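Local coordinates for polysaccharide deacetylase-like protein (Bacillus anthracis, PDB 4V33) that is a putative polysaccharide deacetylase with a zinc site and a fibronectin type III domain, required for osmotic stability and cell shape maintenance, at residues E45-E57 with T61-T73. Residues are numbered along the deposited sequence; the frame is centred on the assembly and turned at random. Where two conformers were deposited one is given.
Sequences EQGKISYNPITHE and TTIHMTDIKDTLT
The amide of Asn52 meets the imidazole of His64 at its edge. Asn52 OD1 lies in the ring plane, 3.6 Å from His64 NE2, and the two planes are turned 42° apart. Thr62 CB lies beside the same amide on its ND2 end, the two side chains pointing the same way. A second flat pair sits at the far end. There the amide of Gln46 meets the carboxylate of Asp70 edge-on, the two side chains crossing at about a right angle, planes 35° apart. Gln46 NE2 gives a nearly straight bond of 2.8 Å to Asp70 OD2, on the lone pair away from OD1. Gln46 OE1 accepts from two backbone donors, Lys69 N and Asp70 N, the latter in the carbonyl plane. Three bonds thus fix the rotation of this amide. Asp70 OD1 makes a salt bridge to Lys125.

Between these ends, strand 48-51 is an outer strand of a three-stranded antiparallel sheet. It pairs with the central strand, of which 61-66 is part; the two form a beta hairpin. This sheet packs on a four-stranded one in a beta sandwich, consistent with the fibronectin type III domain. Lys48 with Thr66 and Ser50 with His64 are hydrogen-bonded pairs; Asn52 N to Thr62 O adds one more bond. Ile49, Tyr51, Ile63 and Met65 share the inner face. Ile49 CG2 lies alongside Ile63 CG2 at 3.9 Å, and both side chains touch Ile119 of the opposite sheet. In one of its two conformers, Met65 brings CE near Ile49 CG1.

On the outer face, that of Lys48, Ser50, His64 and Thr66, one water joins Lys48 O, Ser50 OG and Thr66 OG1.

At the turn end of the hairpin, a chi1 of -175° sets Thr61 OG1 beside its carbonyl carbon, where it donates to Asn52 O at 2.7 Å. Ile54 CG2 packs against Thr61 CB.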
loop_
_atom_site.group_PDB
_atom_site.type_symbol
_atom_site.label_atom_id
_atom_site.label_comp_id
_atom_site.label_asym_id
_atom_site.label_seq_id
_atom_site.Cartn_x
_atom_site.Cartn_y
_atom_site.Cartn_z
ATOM N N GLU A 45 28.305 14.894 1.833
ATOM C CA GLU A 45 29.619 15.482 1.593
ATOM C C GLU A 45 30.727 14.696 2.289
ATOM O O GLU A 45 31.789 14.483 1.713
ATOM C CB GLU A 45 29.650 16.950 2.024
ATOM C CG GLU A 45 31.001 17.623 1.842
ATOM C CD GLU A 45 30.942 18.828 0.919
ATOM O OE1 GLU A 45 29.904 19.021 0.249
ATOM O OE2 GLU A 45 31.934 19.587 0.866
ATOM N N GLN A 46 30.486 14.270 3.527
ATOM C CA GLN A 46 31.432 13.383 4.208
ATOM C C GLN A 46 30.751 12.503 5.251
ATOM O O GLN A 46 29.705 12.859 5.805
ATOM C CB GLN A 46 32.587 14.167 4.844
ATOM C CG GLN A 46 32.185 14.960 6.067
ATOM C CD GLN A 46 33.363 15.604 6.777
ATOM O OE1 GLN A 46 34.086 14.950 7.531
ATOM N NE2 GLN A 46 33.556 16.898 6.545
ATOM N N GLY A 47 31.350 11.345 5.508
ATOM C CA GLY A 47 30.831 10.421 6.495
ATOM C C GLY A 47 29.798 9.464 5.937
ATOM O O GLY A 47 29.284 9.643 4.832
ATOM N N LYS A 48 29.502 8.428 6.708
ATOM C CA LYS A 48 28.503 7.446 6.320
ATOM C C LYS A 48 27.667 7.088 7.530
ATOM O O LYS A 48 28.198 6.785 8.597
ATOM C CB LYS A 48 29.168 6.193 5.748
ATOM C CG LYS A 48 29.932 6.430 4.453
ATOM C CD LYS A 48 28.990 6.723 3.291
ATOM C CE LYS A 48 28.261 5.465 2.836
ATOM N NZ LYS A 48 27.434 5.693 1.616
ATOM N N ILE A 49 26.353 7.151 7.360
ATOM C CA ILE A 49 25.425 6.747 8.398
ATOM C C ILE A 49 25.150 5.259 8.252
ATOM O O ILE A 49 24.874 4.779 7.154
ATOM C CB ILE A 49 24.100 7.511 8.272
ATOM C CG1 ILE A 49 24.324 9.006 8.519
ATOM C CG2 ILE A 49 23.059 6.943 9.232
ATOM C CD1 ILE A 49 23.149 9.871 8.119
ATOM N N SER A 50 25.251 4.526 9.355
ATOM C CA SER A 50 24.822 3.130 9.367
ATOM C C SER A 50 24.007 2.867 10.621
ATOM O O SER A 50 23.889 3.728 11.493
ATOM C CB SER A 50 26.019 2.183 9.301
ATOM O OG SER A 50 26.845 2.333 10.440
ATOM N N TYR A 51 23.427 1.676 10.706
ATOM C CA TYR A 51 22.672 1.293 11.887
ATOM C C TYR A 51 22.668 -0.218 12.035
ATOM O O TYR A 51 22.878 -0.948 11.061
ATOM C CB TYR A 51 21.238 1.836 11.834
ATOM C CG TYR A 51 20.537 1.622 10.514
ATOM C CD1 TYR A 51 19.830 0.457 10.264
ATOM C CD2 TYR A 51 20.569 2.595 9.519
ATOM C CE1 TYR A 51 19.182 0.253 9.058
ATOM C CE2 TYR A 51 19.925 2.401 8.309
ATOM C CZ TYR A 51 19.232 1.229 8.086
ATOM O OH TYR A 51 18.586 1.022 6.888
ATOM N N ASN A 52 22.453 -0.689 13.257
ATOM C CA ASN A 52 22.342 -2.121 13.489
ATOM C C ASN A 52 21.192 -2.686 12.664
ATOM O O ASN A 52 20.137 -2.063 12.565
ATOM C CB ASN A 52 22.137 -2.415 14.975
ATOM C CG ASN A 52 23.298 -1.946 15.827
ATOM O OD1 ASN A 52 24.386 -1.681 15.320
ATOM N ND2 ASN A 52 23.072 -1.846 17.131
ATOM N N PRO A 53 21.398 -3.861 12.052
ATOM C CA PRO A 53 20.391 -4.456 11.167
ATOM C C PRO A 53 19.017 -4.564 11.821
ATOM O O PRO A 53 18.914 -4.862 13.011
ATOM C CB PRO A 53 20.948 -5.854 10.901
ATOM C CG PRO A 53 22.418 -5.691 11.025
ATOM C CD PRO A 53 22.629 -4.669 12.111
ATOM N N ILE A 54 17.974 -4.309 11.042
ATOM C CA ILE A 54 16.613 -4.457 11.528
ATOM C C ILE A 54 15.831 -5.383 10.617
ATOM O O ILE A 54 16.258 -5.671 9.498
ATOM C CB ILE A 54 15.883 -3.105 11.615
ATOM C CG1 ILE A 54 15.934 -2.381 10.267
ATOM C CG2 ILE A 54 16.485 -2.255 12.720
ATOM C CD1 ILE A 54 15.087 -1.115 10.215
ATOM N N THR A 55 14.696 -5.864 11.110
ATOM C CA THR A 55 13.772 -6.645 10.298
ATOM C C THR A 55 12.419 -5.965 10.367
ATOM O O THR A 55 12.269 -4.939 11.033
ATOM C CB THR A 55 13.627 -8.088 10.806
ATOM O OG1 THR A 55 12.935 -8.092 12.062
ATOM C CG2 THR A 55 14.990 -8.743 10.965
ATOM N N HIS A 56 11.424 -6.535 9.696
ATOM C CA HIS A 56 10.086 -5.946 9.686
ATOM C C HIS A 56 9.457 -5.908 11.081
ATOM O O HIS A 56 8.511 -5.157 11.321
ATOM C CB HIS A 56 9.167 -6.696 8.714
ATOM C CG HIS A 56 8.906 -8.118 9.102
ATOM N ND1 HIS A 56 9.780 -9.142 8.810
ATOM C CD2 HIS A 56 7.863 -8.689 9.751
ATOM C CE1 HIS A 56 9.292 -10.281 9.268
ATOM N NE2 HIS A 56 8.129 -10.035 9.842
ATOM N N GLU A 57 9.986 -6.720 11.993
ATOM C CA GLU A 57 9.472 -6.778 13.356
ATOM C C GLU A 57 10.175 -5.801 14.296
ATOM O O GLU A 57 9.733 -5.599 15.424
ATOM C CB GLU A 57 9.590 -8.200 13.913
ATOM C CG GLU A 57 8.730 -9.222 13.182
ATOM C CD GLU A 57 8.864 -10.620 13.757
ATOM O OE1 GLU A 57 9.976 -11.186 13.704
ATOM O OE2 GLU A 57 7.853 -11.155 14.262
ATOM N N THR A 61 16.846 0.413 17.032
ATOM C CA THR A 61 18.191 0.082 16.580
ATOM C C THR A 61 19.156 1.117 17.136
ATOM O O THR A 61 18.772 1.949 17.956
ATOM C CB THR A 61 18.293 0.072 15.038
ATOM O OG1 THR A 61 19.595 -0.374 14.647
ATOM C CG2 THR A 61 18.040 1.466 14.464
ATOM N N THR A 62 20.411 1.053 16.705
ATOM C CA THR A 62 21.385 2.069 17.067
ATOM C C THR A 62 22.041 2.613 15.807
ATOM O O THR A 62 22.494 1.850 14.956
ATOM C CB THR A 62 22.463 1.510 18.011
ATOM O OG1 THR A 62 21.836 0.984 19.188
ATOM C CG2 THR A 62 23.452 2.597 18.403
ATOM N N ILE A 63 22.082 3.936 15.695
ATOM C CA ILE A 63 22.688 4.603 14.550
ATOM C C ILE A 63 24.147 4.945 14.850
ATOM O O ILE A 63 24.485 5.323 15.970
ATOM C CB ILE A 63 21.903 5.889 14.197
ATOM C CG1 ILE A 63 20.465 5.534 13.804
ATOM C CG2 ILE A 63 22.587 6.665 13.076
ATOM C CD1 ILE A 63 19.527 6.728 13.761
ATOM N N HIS A 64 25.013 4.794 13.852
ATOM C CA HIS A 64 26.417 5.152 14.004
ATOM C C HIS A 64 26.882 5.963 12.809
ATOM O O HIS A 64 26.257 5.931 11.746
ATOM C CB HIS A 64 27.289 3.900 14.097
ATOM C CG HIS A 64 26.859 2.934 15.156
ATOM N ND1 HIS A 64 27.266 3.041 16.469
ATOM C CD2 HIS A 64 26.068 1.838 15.094
ATOM C CE1 HIS A 64 26.743 2.052 17.171
ATOM N NE2 HIS A 64 26.010 1.309 16.361
ATOM N N MET A 65 27.994 6.671 12.979
ATOM C CA MET A 65 28.647 7.308 11.848
ATOM C C MET A 65 30.077 6.813 11.695
ATOM O O MET A 65 30.800 6.652 12.678
ATOM C CB MET A 65 28.656 8.827 11.988
ATOM C CG MET A 65 29.277 9.522 10.785
ATOM S SD MET A 65 28.063 10.225 9.665
ATOM C CE MET A 65 26.961 10.844 10.901
ATOM N N THR A 66 30.479 6.578 10.454
ATOM C CA THR A 66 31.861 6.232 10.160
ATOM C C THR A 66 32.389 7.125 9.047
ATOM O O THR A 66 31.654 7.952 8.503
ATOM C CB THR A 66 31.997 4.754 9.750
ATOM O OG1 THR A 66 31.058 4.455 8.708
ATOM C CG2 THR A 66 31.727 3.850 10.942
ATOM N N ASP A 67 33.673 6.970 8.734
ATOM C CA ASP A 67 34.295 7.657 7.606
ATOM C C ASP A 67 34.247 9.184 7.705
ATOM O O ASP A 67 34.289 9.875 6.687
ATOM C CB ASP A 67 33.669 7.199 6.283
ATOM C CG ASP A 67 33.698 5.691 6.111
ATOM O OD1 ASP A 67 34.643 5.048 6.612
ATOM O OD2 ASP A 67 32.773 5.147 5.470
ATOM N N ILE A 68 34.156 9.709 8.924
ATOM C CA ILE A 68 34.192 11.158 9.115
ATOM C C ILE A 68 35.610 11.656 8.914
ATOM O O ILE A 68 36.558 11.062 9.427
ATOM C CB ILE A 68 33.731 11.577 10.517
ATOM C CG1 ILE A 68 32.320 11.074 10.794
ATOM C CG2 ILE A 68 33.752 13.098 10.651
ATOM C CD1 ILE A 68 31.778 11.522 12.137
ATOM N N LYS A 69 35.754 12.748 8.170
ATOM C CA LYS A 69 37.073 13.310 7.914
ATOM C C LYS A 69 37.440 14.438 8.871
ATOM O O LYS A 69 38.560 14.499 9.344
ATOM C CB LYS A 69 37.200 13.748 6.455
ATOM C CG LYS A 69 37.096 12.577 5.491
ATOM C CD LYS A 69 38.026 11.441 5.918
ATOM C CE LYS A 69 37.572 10.102 5.365
ATOM N NZ LYS A 69 38.473 8.990 5.792
ATOM N N ASP A 70 36.497 15.323 9.168
ATOM C CA ASP A 70 36.745 16.383 10.138
ATOM C C ASP A 70 36.823 15.846 11.567
ATOM O O ASP A 70 36.193 14.841 11.906
ATOM C CB ASP A 70 35.621 17.428 10.079
ATOM C CG ASP A 70 35.900 18.546 9.089
ATOM O OD1 ASP A 70 36.544 19.540 9.484
ATOM O OD2 ASP A 70 35.459 18.441 7.925
ATOM N N THR A 71 37.585 16.534 12.405
ATOM C CA THR A 71 37.605 16.280 13.844
ATOM C C THR A 71 36.355 16.878 14.476
ATOM O O THR A 71 36.112 18.074 14.340
ATOM C CB THR A 71 38.828 16.939 14.506
ATOM O OG1 THR A 71 40.024 16.275 14.080
ATOM C CG2 THR A 71 38.726 16.865 16.025
ATOM N N LEU A 72 35.574 16.058 15.173
ATOM C CA LEU A 72 34.312 16.518 15.748
ATOM C C LEU A 72 34.179 16.223 17.234
ATOM O O LEU A 72 34.747 15.257 17.741
ATOM C CB LEU A 72 33.138 15.839 15.036
ATOM C CG LEU A 72 32.966 16.007 13.527
ATOM C CD1 LEU A 72 31.793 15.175 13.045
ATOM C CD2 LEU A 72 32.771 17.479 13.173
ATOM N N THR A 73 33.391 17.043 17.922
ATOM C CA THR A 73 33.057 16.767 19.312
ATOM C C THR A 73 31.654 16.185 19.414
ATOM O O THR A 73 31.311 15.535 20.400
ATOM C CB THR A 73 33.137 18.028 20.189
ATOM O OG1 THR A 73 32.323 19.063 19.622
ATOM C CG2 THR A 73 34.572 18.515 20.285
HETATM O O HOH W 1 33.825 10.544 4.355
HETATM O O HOH W 2 28.588 4.080 9.593
#